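Local coordinates for Lin2118 protein (Listeria innocua, PDB 3OOU) that is not functionally characterised, but in this C-terminal AraC-type helix-turn-helix part of a longer response-regulator-like protein probably binds specific DNA sequences as a transcription factor, at residues 16-21 against 56-61; 60-65 against 78-83. All blocks are in the same frame, centred on the assembly; numbering follows the deposited sequence. Where two conformers were deposited one is given.

Overall arrangement
From the N terminus, helix 6-17 ends in a turn, and at interaction 1 this turn meets the middle of helix 50-68, closing a loop that contains helices 24-31 and 35-46. Helix 50-68 runs on through Asn60 and Tyr61, which belong to both contacts. The end of helix 73-79 and the turn after it come back against the same helix at interaction 2, closing a much shorter loop. The two loops follow one another and overlap only at the shared residues, neither enclosing the other. Their centres lie about 7 Å apart, and they touch where Ser19 and Arg58 pack on 79-81. Helix 50-68 thus ties the turn after helix 6-17 to the end of helix 73-79, consistent with the long linker helix of AraC-type domains.

Interaction 1: 16-21 against 56-61; sequences EHFSEG and RYRVNY
Phe18 turns its CG between the backbone N and the carbonyl carbon (chi1 75°), and Tyr57 and Tyr61, each with CG anti to its own N, present their rings to it from successive turns of helix 50-68. The three form an aromatic cluster on the long linker helix of an AraC-type DNA-binding domain, where the chain leaves helix 6-17. Tyr57 gives an offset edge-to-face contact, its edge directed toward the face of Phe18: the ring planes are 64° apart, Tyr57 CE2 lies 3.7 Å from Phe18 CG, and CD2 reaches Phe18 CB. At the far end of the ring, Phe18 CZ sits over a face of Tyr61, toward its rim, 3.8 Å from Tyr61 CD1; this pair is oblique. Tyr57 also packs on Ile14 and Thr15 of helix 6-17. The turn, type I from His17 to Glu20, is closed by Glu20 N bonding to His17 O at 2.9 Å; within it Phe18 O faces the Arg58 guanidinium. The arginine chain, extended from CG to NE, grips this carbonyl side-on with two nitrogens: NE at 2.7 Å from Phe18 O with a 149° N-H...O angle, and NH2 at 2.9 Å from the same oxygen. Phe18 O lies near the guanidinium plane; NE approaches in the carbonyl plane, NH2 tilted from it. Glu20 O, 2.8 Å from Arg58 NH2, is at too poor an angle to bond.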
ATOM      1  N   GLU A  16      -9.985   4.042   2.188  1.00 28.66           N
ATOM      2  CA  GLU A  16     -10.280   5.475   2.101  1.00 29.42           C
ATOM      3  C   GLU A  16      -9.038   6.348   1.963  1.00 28.59           C
ATOM      4  O   GLU A  16      -9.105   7.449   1.406  1.00 29.14           O
ATOM      5  CB  GLU A  16     -11.040   5.938   3.347  1.00 30.21           C
ATOM      6  CG  GLU A  16     -12.147   5.013   3.810  1.00 33.13           C
ATOM      7  CD  GLU A  16     -13.526   5.496   3.427  1.00 35.96           C
ATOM      8  OE1 GLU A  16     -13.636   6.488   2.671  1.00 37.50           O
ATOM      9  OE2 GLU A  16     -14.510   4.881   3.895  1.00 37.21           O
ATOM     10  N   HIS A  17      -7.911   5.871   2.488  1.00 27.25           N
ATOM     11  CA  HIS A  17      -6.750   6.729   2.687  1.00 26.23           C
ATOM     12  C   HIS A  17      -5.426   6.150   2.175  1.00 24.88           C
ATOM     13  O   HIS A  17      -4.362   6.689   2.479  1.00 24.28           O
ATOM     14  CB  HIS A  17      -6.621   7.082   4.176  1.00 26.58           C
ATOM     15  CG  HIS A  17      -7.827   7.765   4.746  1.00 27.99           C
ATOM     16  ND1 HIS A  17      -8.177   9.054   4.412  1.00 29.46           N
ATOM     17  CD2 HIS A  17      -8.761   7.338   5.626  1.00 28.76           C
ATOM     18  CE1 HIS A  17      -9.278   9.392   5.063  1.00 30.05           C
ATOM     19  NE2 HIS A  17      -9.649   8.369   5.810  1.00 29.56           N
ATOM     20  N   PHE A  18      -5.482   5.075   1.389  1.00 24.18           N
ATOM     21  CA  PHE A  18      -4.256   4.361   0.982  1.00 23.16           C
ATOM     22  C   PHE A  18      -3.187   5.242   0.322  1.00 22.49           C
ATOM     23  O   PHE A  18      -1.994   4.936   0.405  1.00 21.88           O
ATOM     24  CB  PHE A  18      -4.585   3.151   0.089  1.00 23.27           C
ATOM     25  CG  PHE A  18      -4.981   3.519  -1.312  1.00 23.36           C
ATOM     26  CD1 PHE A  18      -4.023   3.575  -2.325  1.00 24.29           C
ATOM     27  CD2 PHE A  18      -6.307   3.820  -1.623  1.00 23.87           C
ATOM     28  CE1 PHE A  18      -4.379   3.928  -3.621  1.00 24.86           C
ATOM     29  CE2 PHE A  18      -6.674   4.165  -2.916  1.00 24.12           C
ATOM     30  CZ  PHE A  18      -5.709   4.220  -3.920  1.00 24.88           C
ATOM     31  N   SER A  19      -3.603   6.326  -0.332  1.00 22.31           N
ATOM     32  CA  SER A  19      -2.655   7.193  -1.036  1.00 22.26           C
ATOM     33  C   SER A  19      -1.949   8.217  -0.148  1.00 21.76           C
ATOM     34  O   SER A  19      -0.996   8.868  -0.584  1.00 21.66           O
ATOM     35  CB  SER A  19      -3.321   7.887  -2.231  1.00 23.11           C
ATOM     36  OG  SER A  19      -4.024   9.044  -1.825  1.00 25.10           O
ATOM     37  N   GLU A  20      -2.414   8.362   1.092  1.00 21.19           N
ATOM     38  CA  GLU A  20      -1.754   9.294   2.002  0.50 21.42           C
ATOM     39  C   GLU A  20      -0.730   8.583   2.868  1.00 20.78           C
ATOM     40  O   GLU A  20      -0.671   7.350   2.898  1.00 20.34           O
ATOM     41  CB  GLU A  20      -2.753  10.104   2.838  0.50 21.97           C
ATOM     42  CG  GLU A  20      -3.783   9.302   3.584  0.50 22.98           C
ATOM     43  CD  GLU A  20      -4.835  10.183   4.222  0.50 24.38           C
ATOM     44  OE1 GLU A  20      -5.944  10.301   3.659  0.50 24.85           O
ATOM     45  OE2 GLU A  20      -4.542  10.774   5.281  0.50 25.68           O
ATOM     46  N   GLY A  21       0.119   9.369   3.527  1.00 20.40           N
ATOM     47  CA  GLY A  21       1.130   8.823   4.415  1.00 20.18           C
ATOM     48  C   GLY A  21       0.418   8.053   5.510  1.00 19.90           C
ATOM     49  O   GLY A  21      -0.478   8.579   6.179  1.00 20.72           O
ATOM     50  N   ARG A  56       0.866  -4.434  -0.916  1.00 13.53           N
ATOM     51  CA  ARG A  56       0.119  -5.153  -1.946  0.50 13.93           C
ATOM     52  C   ARG A  56      -1.065  -4.312  -2.434  1.00 13.79           C
ATOM     53  O   ARG A  56      -1.320  -4.234  -3.643  1.00 13.97           O
ATOM     54  CB  ARG A  56      -0.336  -6.535  -1.464  0.50 14.39           C
ATOM     55  CG  ARG A  56      -0.780  -7.449  -2.613  0.50 15.86           C
ATOM     56  CD  ARG A  56      -1.287  -8.795  -2.115  0.50 18.37           C
ATOM     57  NE  ARG A  56      -2.085  -8.632  -0.910  0.50 20.21           N
ATOM     58  CZ  ARG A  56      -1.665  -8.938   0.310  0.50 21.10           C
ATOM     59  NH1 ARG A  56      -0.457  -9.456   0.490  0.50 22.32           N
ATOM     60  NH2 ARG A  56      -2.457  -8.734   1.349  0.50 21.52           N
ATOM     61  N   TYR A  57      -1.768  -3.673  -1.498  1.00 13.96           N
ATOM     62  CA  TYR A  57      -2.930  -2.851  -1.819  1.00 14.35           C
ATOM     63  C   TYR A  57      -2.530  -1.691  -2.746  1.00 13.94           C
ATOM     64  O   TYR A  57      -3.163  -1.447  -3.775  1.00 14.37           O
ATOM     65  CB  TYR A  57      -3.593  -2.332  -0.529  1.00 14.48           C
ATOM     66  CG  TYR A  57      -4.968  -1.745  -0.751  1.00 16.62           C
ATOM     67  CD1 TYR A  57      -6.111  -2.532  -0.618  1.00 19.12           C
ATOM     68  CD2 TYR A  57      -5.126  -0.405  -1.112  1.00 17.38           C
ATOM     69  CE1 TYR A  57      -7.377  -1.998  -0.835  1.00 21.31           C
ATOM     70  CE2 TYR A  57      -6.390   0.137  -1.332  1.00 20.16           C
ATOM     71  CZ  TYR A  57      -7.510  -0.663  -1.187  1.00 21.33           C
ATOM     72  OH  TYR A  57      -8.769  -0.136  -1.413  1.00 24.63           O
ATOM     73  N   ARG A  58      -1.449  -1.007  -2.386  1.00 13.76           N
ATOM     74  CA  ARG A  58      -0.952   0.124  -3.158  1.00 13.30           C
ATOM     75  C   ARG A  58      -0.424  -0.287  -4.523  1.00 13.62           C
ATOM     76  O   ARG A  58      -0.673   0.396  -5.521  1.00 14.09           O
ATOM     77  CB  ARG A  58       0.137   0.836  -2.367  1.00 12.79           C
ATOM     78  CG  ARG A  58      -0.416   1.613  -1.184  1.00 12.57           C
ATOM     79  CD  ARG A  58       0.696   2.180  -0.327  1.00 12.89           C
ATOM     80  NE  ARG A  58       0.184   3.262   0.513  1.00 14.12           N
ATOM     81  CZ  ARG A  58       0.873   3.860   1.479  1.00 14.30           C
ATOM     82  NH1 ARG A  58       2.113   3.464   1.762  1.00 14.71           N
ATOM     83  NH2 ARG A  58       0.322   4.858   2.168  1.00 15.08           N
ATOM     84  N   VAL A  59       0.295  -1.407  -4.571  1.00 13.84           N
ATOM     85  CA  VAL A  59       0.835  -1.899  -5.838  1.00 14.21           C
ATOM     86  C   VAL A  59      -0.297  -2.311  -6.780  1.00 14.75           C
ATOM     87  O   VAL A  59      -0.213  -2.080  -7.986  1.00 15.51           O
ATOM     88  CB  VAL A  59       1.873  -3.032  -5.624  1.00 13.77           C
ATOM     89  CG1 VAL A  59       2.203  -3.734  -6.937  1.00 14.82           C
ATOM     90  CG2 VAL A  59       3.143  -2.466  -5.000  1.00 14.43           C
ATOM     91  N   ASN A  60      -1.367  -2.885  -6.232  1.00 15.28           N
ATOM     92  CA  ASN A  60      -2.513  -3.242  -7.072  1.00 16.26           C
ATOM     93  C   ASN A  60      -3.145  -2.031  -7.740  1.00 16.04           C
ATOM     94  O   ASN A  60      -3.560  -2.109  -8.888  1.00 16.88           O
ATOM     95  CB  ASN A  60      -3.543  -4.071  -6.307  1.00 17.11           C
ATOM     96  CG  ASN A  60      -3.132  -5.526  -6.186  1.00 19.14           C
ATOM     97  OD1 ASN A  60      -2.281  -6.008  -6.940  1.00 21.89           O
ATOM     98  ND2 ASN A  60      -3.719  -6.227  -5.230  1.00 21.68           N
ATOM     99  N   TYR A  61      -3.189  -0.906  -7.032  1.00 15.59           N
ATOM    100  CA  TYR A  61      -3.631   0.334  -7.645  1.00 15.65           C
ATOM    101  C   TYR A  61      -2.654   0.796  -8.729  1.00 15.56           C
ATOM    102  O   TYR A  61      -3.063   1.110  -9.850  1.00 15.41           O
ATOM    103  CB  TYR A  61      -3.801   1.437  -6.597  1.00 15.71           C
ATOM    104  CG  TYR A  61      -4.389   2.688  -7.198  1.00 16.87           C
ATOM    105  CD1 TYR A  61      -5.759   2.770  -7.414  1.00 19.06           C
ATOM    106  CD2 TYR A  61      -3.590   3.768  -7.569  1.00 19.32           C
ATOM    107  CE1 TYR A  61      -6.334   3.877  -7.964  1.00 21.34           C
ATOM    108  CE2 TYR A  61      -4.172   4.915  -8.138  1.00 20.50           C
ATOM    109  CZ  TYR A  61      -5.558   4.944  -8.324  1.00 21.80           C
ATOM    110  OH  TYR A  61      -6.219   6.020  -8.869  1.00 24.85           O
TER

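Interaction 2: 60-65 against 78-83; sequences NYAKEE and GKSGYT
Ser80 meets helix 50-68 through its hydroxyl: OG lies 3.4 Å from Ala62 CB and, at the ring edge and in its plane, 3.6 Å from Tyr61 CD2. Ser80 CB adds a looser contact with the same methyl group. Farther along the helix, Glu65 and Lys79 cross at about a right angle. The lysine chain, extended beyond CG, carries NZ toward the carboxylate of Glu65, whose CD is placed by a bend at chi2 (75°). Their direct salt bridge is long, 3.9 Å between Glu65 OE1 and Lys79 NZ, and a water beside the pair bridges it, donating to Glu65 OE1 at 2.6 Å and accepting from Lys79 NZ at 3.0 Å. In the next shell, Ser80 OG, anti to its own carbonyl carbon, hydrogen-bonds to Ile76 O in the last turn of helix 73-79. Gly81, with positive phi, ends that helix in a Schellman motif. The turn leads toward helix 85-96, whose Phe88 packs on both Ala62 and Tyr82 within the helix-turn-helix domain. No hydrogen bond crosses at Ser80, whose OG makes van der Waals contacts; the water adds a hydrogen-bonded route between two charges whose direct attraction, over this length and with Lys79 exposed, is probably modest.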
ATOM      1  N   ASN A  60      -1.367  -2.885  -6.232  1.00 15.28           N
ATOM      2  CA  ASN A  60      -2.513  -3.242  -7.072  1.00 16.26           C
ATOM      3  C   ASN A  60      -3.145  -2.031  -7.740  1.00 16.04           C
ATOM      4  O   ASN A  60      -3.560  -2.109  -8.888  1.00 16.88           O
ATOM      5  CB  ASN A  60      -3.543  -4.071  -6.307  1.00 17.11           C
ATOM      6  CG  ASN A  60      -3.132  -5.526  -6.186  1.00 19.14           C
ATOM      7  OD1 ASN A  60      -2.281  -6.008  -6.940  1.00 21.89           O
ATOM      8  ND2 ASN A  60      -3.719  -6.227  -5.230  1.00 21.68           N
ATOM      9  N   TYR A  61      -3.189  -0.906  -7.032  1.00 15.59           N
ATOM     10  CA  TYR A  61      -3.631   0.334  -7.645  1.00 15.65           C
ATOM     11  C   TYR A  61      -2.654   0.796  -8.729  1.00 15.56           C
ATOM     12  O   TYR A  61      -3.063   1.110  -9.850  1.00 15.41           O
ATOM     13  CB  TYR A  61      -3.801   1.437  -6.597  1.00 15.71           C
ATOM     14  CG  TYR A  61      -4.389   2.688  -7.198  1.00 16.87           C
ATOM     15  CD1 TYR A  61      -5.759   2.770  -7.414  1.00 19.06           C
ATOM     16  CD2 TYR A  61      -3.590   3.768  -7.569  1.00 19.32           C
ATOM     17  CE1 TYR A  61      -6.334   3.877  -7.964  1.00 21.34           C
ATOM     18  CE2 TYR A  61      -4.172   4.915  -8.138  1.00 20.50           C
ATOM     19  CZ  TYR A  61      -5.558   4.944  -8.324  1.00 21.80           C
ATOM     20  OH  TYR A  61      -6.219   6.020  -8.869  1.00 24.85           O
ATOM     21  N   ALA A  62      -1.366   0.827  -8.385  1.00 15.64           N
ATOM     22  CA  ALA A  62      -0.325   1.324  -9.286  1.00 15.76           C
ATOM     23  C   ALA A  62      -0.320   0.570 -10.603  1.00 16.66           C
ATOM     24  O   ALA A  62      -0.186   1.177 -11.666  1.00 16.92           O
ATOM     25  CB  ALA A  62       1.047   1.236  -8.620  1.00 15.68           C
ATOM     26  N   LYS A  63      -0.473  -0.749 -10.530  1.00 17.14           N
ATOM     27  CA  LYS A  63      -0.385  -1.577 -11.728  1.00 18.12           C
ATOM     28  C   LYS A  63      -1.542  -1.318 -12.696  1.00 18.36           C
ATOM     29  O   LYS A  63      -1.363  -1.413 -13.908  1.00 19.52           O
ATOM     30  CB  LYS A  63      -0.219  -3.060 -11.381  1.00 18.55           C
ATOM     31  CG  LYS A  63      -1.466  -3.804 -10.971  1.00 19.44           C
ATOM     32  CD  LYS A  63      -1.091  -5.183 -10.454  1.00 22.99           C
ATOM     33  CE  LYS A  63      -2.299  -6.078 -10.276  1.00 24.10           C
ATOM     34  NZ  LYS A  63      -1.899  -7.354  -9.603  1.00 25.51           N
ATOM     35  N   GLU A  64      -2.712  -0.963 -12.163  1.00 17.78           N
ATOM     36  CA  GLU A  64      -3.821  -0.614 -13.032  0.50 17.79           C
ATOM     37  C   GLU A  64      -3.635   0.797 -13.590  1.00 18.14           C
ATOM     38  O   GLU A  64      -3.891   1.028 -14.770  1.00 18.16           O
ATOM     39  CB  GLU A  64      -5.160  -0.771 -12.313  0.50 17.51           C
ATOM     40  CG  GLU A  64      -6.366  -0.537 -13.205  0.50 17.08           C
ATOM     41  CD  GLU A  64      -6.522  -1.565 -14.305  0.50 17.30           C
ATOM     42  OE1 GLU A  64      -5.775  -2.565 -14.321  0.50 17.26           O
ATOM     43  OE2 GLU A  64      -7.412  -1.370 -15.155  0.50 17.92           O
ATOM     44  N   GLU A  65      -3.159   1.726 -12.759  1.00 18.34           N
ATOM     45  CA  GLU A  65      -2.947   3.100 -13.198  1.00 19.39           C
ATOM     46  C   GLU A  65      -1.907   3.174 -14.330  1.00 19.87           C
ATOM     47  O   GLU A  65      -2.030   3.993 -15.247  1.00 20.57           O
ATOM     48  CB  GLU A  65      -2.565   3.975 -11.994  1.00 19.62           C
ATOM     49  CG  GLU A  65      -2.476   5.476 -12.272  1.00 21.47           C
ATOM     50  CD  GLU A  65      -3.815   6.172 -12.422  1.00 23.89           C
ATOM     51  OE1 GLU A  65      -3.805   7.332 -12.873  1.00 26.06           O
ATOM     52  OE2 GLU A  65      -4.874   5.595 -12.083  1.00 24.77           O
ATOM     53  N   GLY A  78       3.380   8.279  -6.681  1.00 16.91           N
ATOM     54  CA  GLY A  78       2.870   9.262  -5.728  1.00 17.70           C
ATOM     55  C   GLY A  78       1.384   9.084  -5.474  1.00 18.08           C
ATOM     56  O   GLY A  78       0.934   9.104  -4.322  1.00 18.69           O
ATOM     57  N   LYS A  79       0.624   8.878  -6.548  1.00 18.36           N
ATOM     58  CA  LYS A  79      -0.823   8.677  -6.441  1.00 18.87           C
ATOM     59  C   LYS A  79      -1.165   7.376  -5.726  1.00 18.00           C
ATOM     60  O   LYS A  79      -2.272   7.218  -5.216  1.00 18.56           O
ATOM     61  CB  LYS A  79      -1.464   8.678  -7.824  1.00 19.74           C
ATOM     62  CG  LYS A  79      -1.437  10.022  -8.513  1.00 22.68           C
ATOM     63  CD  LYS A  79      -2.024   9.866  -9.888  1.00 27.27           C
ATOM     64  CE  LYS A  79      -2.315  11.195 -10.524  1.00 29.66           C
ATOM     65  NZ  LYS A  79      -3.369  11.021 -11.557  1.00 31.47           N
ATOM     66  N   SER A  80      -0.206   6.452  -5.691  1.00 16.75           N
ATOM     67  CA  SER A  80      -0.404   5.137  -5.089  1.00 16.05           C
ATOM     68  C   SER A  80       0.037   5.103  -3.625  1.00 15.50           C
ATOM     69  O   SER A  80      -0.113   4.084  -2.954  1.00 15.96           O
ATOM     70  CB  SER A  80       0.346   4.071  -5.890  1.00 15.79           C
ATOM     71  OG  SER A  80      -0.028   4.128  -7.260  1.00 17.25           O
ATOM     72  N   GLY A  81       0.579   6.216  -3.138  1.00 15.68           N
ATOM     73  CA  GLY A  81       1.011   6.318  -1.750  1.00 15.87           C
ATOM     74  C   GLY A  81       2.497   6.158  -1.483  1.00 16.37           C
ATOM     75  O   GLY A  81       2.893   5.919  -0.338  1.00 17.25           O
ATOM     76  N   TYR A  82       3.323   6.293  -2.522  1.00 16.04           N
ATOM     77  CA  TYR A  82       4.784   6.192  -2.371  1.00 16.62           C
ATOM     78  C   TYR A  82       5.479   7.520  -2.576  1.00 17.68           C
ATOM     79  O   TYR A  82       5.225   8.219  -3.562  1.00 18.79           O
ATOM     80  CB  TYR A  82       5.375   5.190  -3.362  1.00 15.95           C
ATOM     81  CG  TYR A  82       4.947   3.776  -3.094  1.00 14.83           C
ATOM     82  CD1 TYR A  82       5.672   2.956  -2.223  1.00 14.33           C
ATOM     83  CD2 TYR A  82       3.797   3.268  -3.678  1.00 14.30           C
ATOM     84  CE1 TYR A  82       5.256   1.648  -1.961  1.00 14.14           C
ATOM     85  CE2 TYR A  82       3.379   1.978  -3.435  1.00 14.65           C
ATOM     86  CZ  TYR A  82       4.100   1.171  -2.577  1.00 13.89           C
ATOM     87  OH  TYR A  82       3.650  -0.109  -2.355  1.00 15.29           O
ATOM     88  N   THR A  83       6.382   7.844  -1.656  1.00 18.34           N
ATOM     89  CA  THR A  83       7.244   9.014  -1.800  1.00 19.59           C
ATOM     90  C   THR A  83       8.707   8.608  -1.979  1.00 19.88           C
ATOM     91  O   THR A  83       9.534   9.418  -2.407  1.00 20.72           O
ATOM     92  CB  THR A  83       7.118   9.963  -0.595  1.00 19.93           C
ATOM     93  OG1 THR A  83       7.480   9.269   0.602  1.00 21.26           O
ATOM     94  CG2 THR A  83       5.690  10.488  -0.469  1.00 20.85           C
TER
HETATM   95  O   HOH W   1      -1.739   8.944 -13.037  1.00 35.49           O